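Local coordinates for fructose-bisphosphatase (Pyrococcus horikoshii, PDB 1VDW), which probably removes the 1-phosphate from fructose 1,6-bisphosphate and from inositol monophosphate as a magnesium-dependent homodimer of the inositol monophosphatase superfamily, at the interface of chains A and B. Numbering follows the deposited sequence. Chains: chain A/B, hypothetical protein PH1897.

Contact 1: the interface of chains A and B. Residues chain A 98, 169-173; chain B 169-172.
A:Thr171 and B:Thr171 face each other across the two-fold axis of the homodimer, just past strand 168-170 of each chain, and form an antiparallel beta bridge. The amide N of A:Thr171 gives a hydrogen bond to O of B:Thr171 at 2.9 Å, nearly straight with 167° at the hydrogen, and the reverse bond matches it. The two threonine side chains cross obliquely, methine to methine. In each, OG1 lies anti to the carbonyl carbon (chi1 -55° in A:Thr171), which turns both hydroxyls toward one water. This water lies 2.8 Å from A:Thr171 OG1 and also meets the hydroxyl of A:Thr169, while B:Thr171 OG1 is a more distant partner. Methyl CG2 of B:Thr171 points instead at the backbone O of A:Thr169. Beyond the bridge A:Leu172 and B:Leu172 meet branch to branch, CD2 to CD2 at 3.8 Å; the same B:Leu172 methyl touches CE2 on the ring of A:Phe98. B:Arg170 bends at chi2 (-73°) and lays its guanidinium flat against A:Gly173, whose CA sits over the centre of the group, 3.5 Å from CZ. Within its own chain, NH1 of B:Arg170 bonds to O of B:Thr169, which lies near the guanidinium plane and probably helps to fix the rotation of the group against A:Gly173. An alanine in place of B:Arg170 would probably uncover A:Gly173 and leave O of B:Thr169 without this donor. On the aliphatic part of the same side chain, CD of B:Arg170 packs 3.5 Å from the backbone O of A:Leu172.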
loop_
_atom_site.group_PDB
_atom_site.type_symbol
_atom_site.label_atom_id
_atom_site.label_comp_id
_atom_site.label_asym_id
_atom_site.label_seq_id
_atom_site.Cartn_x
_atom_site.Cartn_y
_atom_site.Cartn_z
ATOM N N PHE A 98 5.532 -2.316 1.143
ATOM C CA PHE A 98 4.796 -2.401 2.394
ATOM C C PHE A 98 5.201 -3.679 3.112
ATOM O O PHE A 98 4.643 -4.739 2.865
ATOM C CB PHE A 98 3.281 -2.421 2.159
ATOM C CG PHE A 98 2.717 -1.099 1.742
ATOM C CD1 PHE A 98 2.800 0.009 2.582
ATOM C CD2 PHE A 98 2.128 -0.952 0.496
ATOM C CE1 PHE A 98 2.307 1.247 2.174
ATOM C CE2 PHE A 98 1.633 0.280 0.081
ATOM C CZ PHE A 98 1.726 1.381 0.923
ATOM N N THR A 169 -10.632 3.122 1.761
ATOM C CA THR A 169 -10.075 1.974 2.449
ATOM C C THR A 169 -8.711 1.678 1.856
ATOM O O THR A 169 -8.396 2.061 0.718
ATOM C CB THR A 169 -10.927 0.689 2.283
ATOM O OG1 THR A 169 -10.972 0.322 0.901
ATOM C CG2 THR A 169 -12.339 0.887 2.814
ATOM N N ARG A 170 -7.902 1.013 2.665
ATOM C CA ARG A 170 -6.588 0.557 2.262
ATOM C C ARG A 170 -6.504 -0.889 2.730
ATOM O O ARG A 170 -7.066 -1.259 3.767
ATOM C CB ARG A 170 -5.484 1.369 2.935
ATOM C CG ARG A 170 -5.404 2.820 2.474
ATOM C CD ARG A 170 -4.855 2.928 1.051
ATOM N NE ARG A 170 -4.774 4.306 0.569
ATOM C CZ ARG A 170 -5.775 4.961 -0.011
ATOM N NH1 ARG A 170 -6.950 4.372 -0.183
ATOM N NH2 ARG A 170 -5.591 6.206 -0.436
ATOM N N THR A 171 -5.846 -1.714 1.934
ATOM C CA THR A 171 -5.619 -3.113 2.283
ATOM C C THR A 171 -4.195 -3.272 1.786
ATOM O O THR A 171 -3.940 -3.581 0.621
ATOM C CB THR A 171 -6.601 -4.044 1.565
ATOM O OG1 THR A 171 -7.944 -3.623 1.847
ATOM C CG2 THR A 171 -6.421 -5.475 2.054
ATOM N N LEU A 172 -3.259 -3.025 2.695
ATOM C CA LEU A 172 -1.849 -3.005 2.337
ATOM C C LEU A 172 -1.059 -4.296 2.348
ATOM O O LEU A 172 -0.029 -4.376 1.683
ATOM C CB LEU A 172 -1.132 -1.956 3.199
ATOM C CG LEU A 172 -1.783 -0.568 3.190
ATOM C CD1 LEU A 172 -0.957 0.389 4.036
ATOM C CD2 LEU A 172 -1.914 -0.054 1.764
ATOM N N GLY A 173 -1.525 -5.298 3.082
ATOM C CA GLY A 173 -0.797 -6.551 3.125
ATOM C C GLY A 173 0.275 -6.629 4.203
ATOM O O GLY A 173 1.142 -7.502 4.144
ATOM N N THR B 169 -6.045 -9.877 -1.779
ATOM C CA THR B 169 -6.374 -8.617 -2.431
ATOM C C THR B 169 -5.551 -7.502 -1.799
ATOM O O THR B 169 -5.094 -7.605 -0.652
ATOM C CB THR B 169 -7.870 -8.223 -2.303
ATOM O OG1 THR B 169 -8.193 -7.957 -0.934
ATOM C CG2 THR B 169 -8.766 -9.331 -2.848
ATOM N N ARG B 170 -5.358 -6.442 -2.574
ATOM C CA ARG B 170 -4.640 -5.256 -2.135
ATOM C C ARG B 170 -5.466 -4.065 -2.592
ATOM O O ARG B 170 -6.159 -4.127 -3.611
ATOM C CB ARG B 170 -3.250 -5.172 -2.789
ATOM C CG ARG B 170 -2.258 -6.252 -2.359
ATOM C CD ARG B 170 -1.755 -6.013 -0.940
ATOM N NE ARG B 170 -0.838 -7.054 -0.477
ATOM C CZ ARG B 170 -1.208 -8.196 0.094
ATOM N NH1 ARG B 170 -2.489 -8.473 0.287
ATOM N NH2 ARG B 170 -0.282 -9.064 0.491
ATOM N N THR B 171 -5.403 -2.986 -1.825
ATOM C CA THR B 171 -6.079 -1.736 -2.160
ATOM C C THR B 171 -5.040 -0.743 -1.668
ATOM O O THR B 171 -5.031 -0.342 -0.505
ATOM C CB THR B 171 -7.417 -1.607 -1.425
ATOM O OG1 THR B 171 -8.205 -2.781 -1.677
ATOM C CG2 THR B 171 -8.181 -0.386 -1.932
ATOM N N LEU B 172 -4.152 -0.358 -2.579
ATOM C CA LEU B 172 -3.012 0.466 -2.207
ATOM C C LEU B 172 -3.160 1.974 -2.233
ATOM O O LEU B 172 -2.357 2.675 -1.618
ATOM C CB LEU B 172 -1.802 0.019 -3.036
ATOM C CG LEU B 172 -1.542 -1.499 -2.945
ATOM C CD1 LEU B 172 -0.329 -1.877 -3.778
ATOM C CD2 LEU B 172 -1.342 -1.913 -1.491
HETATM O O HOH W 1 -10.111 -2.252 0.801
#

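Contact 2: the interface of chains A and B. Residues chain A 143, 150, 168, 170, 185-187; chain B 90, 94, 96.
The short helix 89-93 of chain B and the loop after it meet strands 150-154 and 168-170 of chain A, together with the loop that follows helix 175-184 and the loop carrying A:Arg143. B:Tyr90 is the central projection, burying 110 Å² against chain A. Its CG is anti to the backbone N (chi1 176°), and the ring reaches out so that the phenol oxygen meets A:Arg143 tip to tip. The guanidinium of A:Arg143, on a side chain extended from CG to NE, stands almost perpendicular to the ring, the planes 85° apart. It grips the phenol end-on with two nitrogens: NH2 lies 2.9 Å from B:Tyr90 OH and NH1 somewhat farther, the oxygen staying close to the guanidinium plane. The hydroxyl in turn donates to the carbonyl O of A:Ala186 at 2.6 Å, approaching from above the carbonyl plane. One oxygen thus takes two hydrogen bonds and gives one, and the nearby guanidinium would be expected to polarise it. A:Arg168 meets the ring differently, laying its guanidinium nearly parallel over one face, the planes 12° apart. CD of A:Arg168 lies over the same face, 3.8 Å from the ring centroid, in a CH-pi contact, and the bend at chi3 beyond it turns the guanidinium onto the ring. Its NH1 bonds to A:Ser150 OG at 2.8 Å, with the hydroxyl in the guanidinium plane, so the serine helps to fix the stacked group. On the opposite face of B:Tyr90 lies ND2 of B:Asn94, which donates to the tyrosine's own backbone O and probably helps to steady the turn out of the helix. NH2 of A:Arg170 comes near CD2 and CB of B:Tyr90, beyond the ring's rim and on the A:Arg168 side of its plane, with the guanidinium steeply inclined to the ring. Farther along, the methyl CB of A:Ala186 rests 4.0 Å from CB of B:Asn94.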
loop_
_atom_site.group_PDB
_atom_site.type_symbol
_atom_site.label_atom_id
_atom_site.label_comp_id
_atom_site.label_asym_id
_atom_site.label_seq_id
_atom_site.Cartn_x
_atom_site.Cartn_y
_atom_site.Cartn_z
ATOM N N ARG A 143 -4.841 10.480 15.367
ATOM C CA ARG A 143 -5.400 11.773 15.011
ATOM C C ARG A 143 -6.840 11.859 15.488
ATOM O O ARG A 143 -7.478 10.849 15.783
ATOM C CB ARG A 143 -5.343 11.991 13.498
ATOM C CG ARG A 143 -6.268 11.096 12.679
ATOM C CD ARG A 143 -6.078 11.388 11.198
ATOM N NE ARG A 143 -6.891 10.543 10.329
ATOM C CZ ARG A 143 -6.603 10.305 9.053
ATOM N NH1 ARG A 143 -5.518 10.837 8.503
ATOM N NH2 ARG A 143 -7.406 9.554 8.317
ATOM N N SER A 150 -10.793 7.150 7.084
ATOM C CA SER A 150 -9.953 6.417 6.144
ATOM C C SER A 150 -9.520 5.218 6.971
ATOM O O SER A 150 -8.967 5.383 8.058
ATOM C CB SER A 150 -8.731 7.239 5.740
ATOM O OG SER A 150 -9.120 8.405 5.040
ATOM N N ARG A 168 -12.469 6.188 2.344
ATOM C CA ARG A 168 -11.575 5.328 1.578
ATOM C C ARG A 168 -11.093 4.171 2.433
ATOM O O ARG A 168 -11.134 4.224 3.666
ATOM C CB ARG A 168 -10.349 6.121 1.104
ATOM C CG ARG A 168 -9.534 6.708 2.252
ATOM C CD ARG A 168 -8.273 7.426 1.776
ATOM N NE ARG A 168 -8.549 8.584 0.925
ATOM C CZ ARG A 168 -9.049 9.741 1.355
ATOM N NH1 ARG A 168 -9.346 9.914 2.635
ATOM N NH2 ARG A 168 -9.232 10.738 0.496
ATOM N N ARG A 170 -7.902 1.013 2.665
ATOM C CA ARG A 170 -6.588 0.557 2.262
ATOM C C ARG A 170 -6.504 -0.889 2.730
ATOM O O ARG A 170 -7.066 -1.259 3.767
ATOM C CB ARG A 170 -5.484 1.369 2.935
ATOM C CG ARG A 170 -5.404 2.820 2.474
ATOM C CD ARG A 170 -4.855 2.928 1.051
ATOM N NE ARG A 170 -4.774 4.306 0.569
ATOM C CZ ARG A 170 -5.775 4.961 -0.011
ATOM N NH1 ARG A 170 -6.950 4.372 -0.183
ATOM N NH2 ARG A 170 -5.591 6.206 -0.436
ATOM N N GLY A 185 -1.555 8.591 13.128
ATOM C CA GLY A 185 -2.563 9.442 12.515
ATOM C C GLY A 185 -2.718 9.448 11.006
ATOM O O GLY A 185 -3.222 10.424 10.446
ATOM N N ALA A 186 -2.306 8.370 10.343
ATOM C CA ALA A 186 -2.422 8.268 8.891
ATOM C C ALA A 186 -3.701 7.532 8.488
ATOM O O ALA A 186 -4.074 7.521 7.315
ATOM C CB ALA A 186 -1.201 7.559 8.325
ATOM N N LEU A 187 -4.354 6.914 9.472
ATOM C CA LEU A 187 -5.609 6.183 9.289
ATOM C C LEU A 187 -6.442 6.391 10.548
ATOM O O LEU A 187 -5.900 6.700 11.613
ATOM C CB LEU A 187 -5.362 4.680 9.113
ATOM C CG LEU A 187 -4.674 4.207 7.834
ATOM C CD1 LEU A 187 -4.376 2.712 7.951
ATOM C CD2 LEU A 187 -5.553 4.500 6.627
ATOM N N TYR B 90 -3.552 11.201 -1.151
ATOM C CA TYR B 90 -3.841 10.964 0.261
ATOM C C TYR B 90 -2.649 10.249 0.899
ATOM O O TYR B 90 -2.187 10.605 1.983
ATOM C CB TYR B 90 -5.085 10.088 0.440
ATOM C CG TYR B 90 -5.336 9.748 1.895
ATOM C CD1 TYR B 90 -6.059 10.613 2.717
ATOM C CD2 TYR B 90 -4.782 8.599 2.471
ATOM C CE1 TYR B 90 -6.222 10.345 4.076
ATOM C CE2 TYR B 90 -4.939 8.329 3.830
ATOM C CZ TYR B 90 -5.658 9.208 4.624
ATOM O OH TYR B 90 -5.797 8.963 5.975
ATOM N N ASN B 94 -0.010 11.653 3.855
ATOM C CA ASN B 94 0.010 10.897 5.100
ATOM C C ASN B 94 1.231 10.003 5.280
ATOM O O ASN B 94 1.244 9.142 6.164
ATOM C CB ASN B 94 -1.275 10.081 5.227
ATOM C CG ASN B 94 -2.457 10.943 5.606
ATOM O OD1 ASN B 94 -2.660 11.247 6.786
ATOM N ND2 ASN B 94 -3.228 11.367 4.611
ATOM N N ILE B 96 2.376 7.571 3.441
ATOM C CA ILE B 96 2.202 6.183 3.021
ATOM C C ILE B 96 2.953 6.117 1.695
ATOM O O ILE B 96 2.583 6.791 0.735
ATOM C CB ILE B 96 0.709 5.868 2.864
ATOM C CG1 ILE B 96 0.024 6.017 4.228
ATOM C CG2 ILE B 96 0.518 4.457 2.313
ATOM C CD1 ILE B 96 -1.462 5.803 4.200
#

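Contact 1 and contact 2 lie about 12 Å apart between the centres of their C-alpha atoms and are parts of one two-fold symmetric interface. Strand 168-170 of chain A runs through both, and A:Arg170 belongs to both, linking the bridge near the axis in contact 1 to the tyrosine socket of contact 2. Contact 1 pairs equivalent segments of the two chains, whereas contact 2 joins unlike segments and recurs with the chains exchanged. Backbone pairing at the centre and side-chain docking beside it would together fix how the two subunits are oriented in the homodimer.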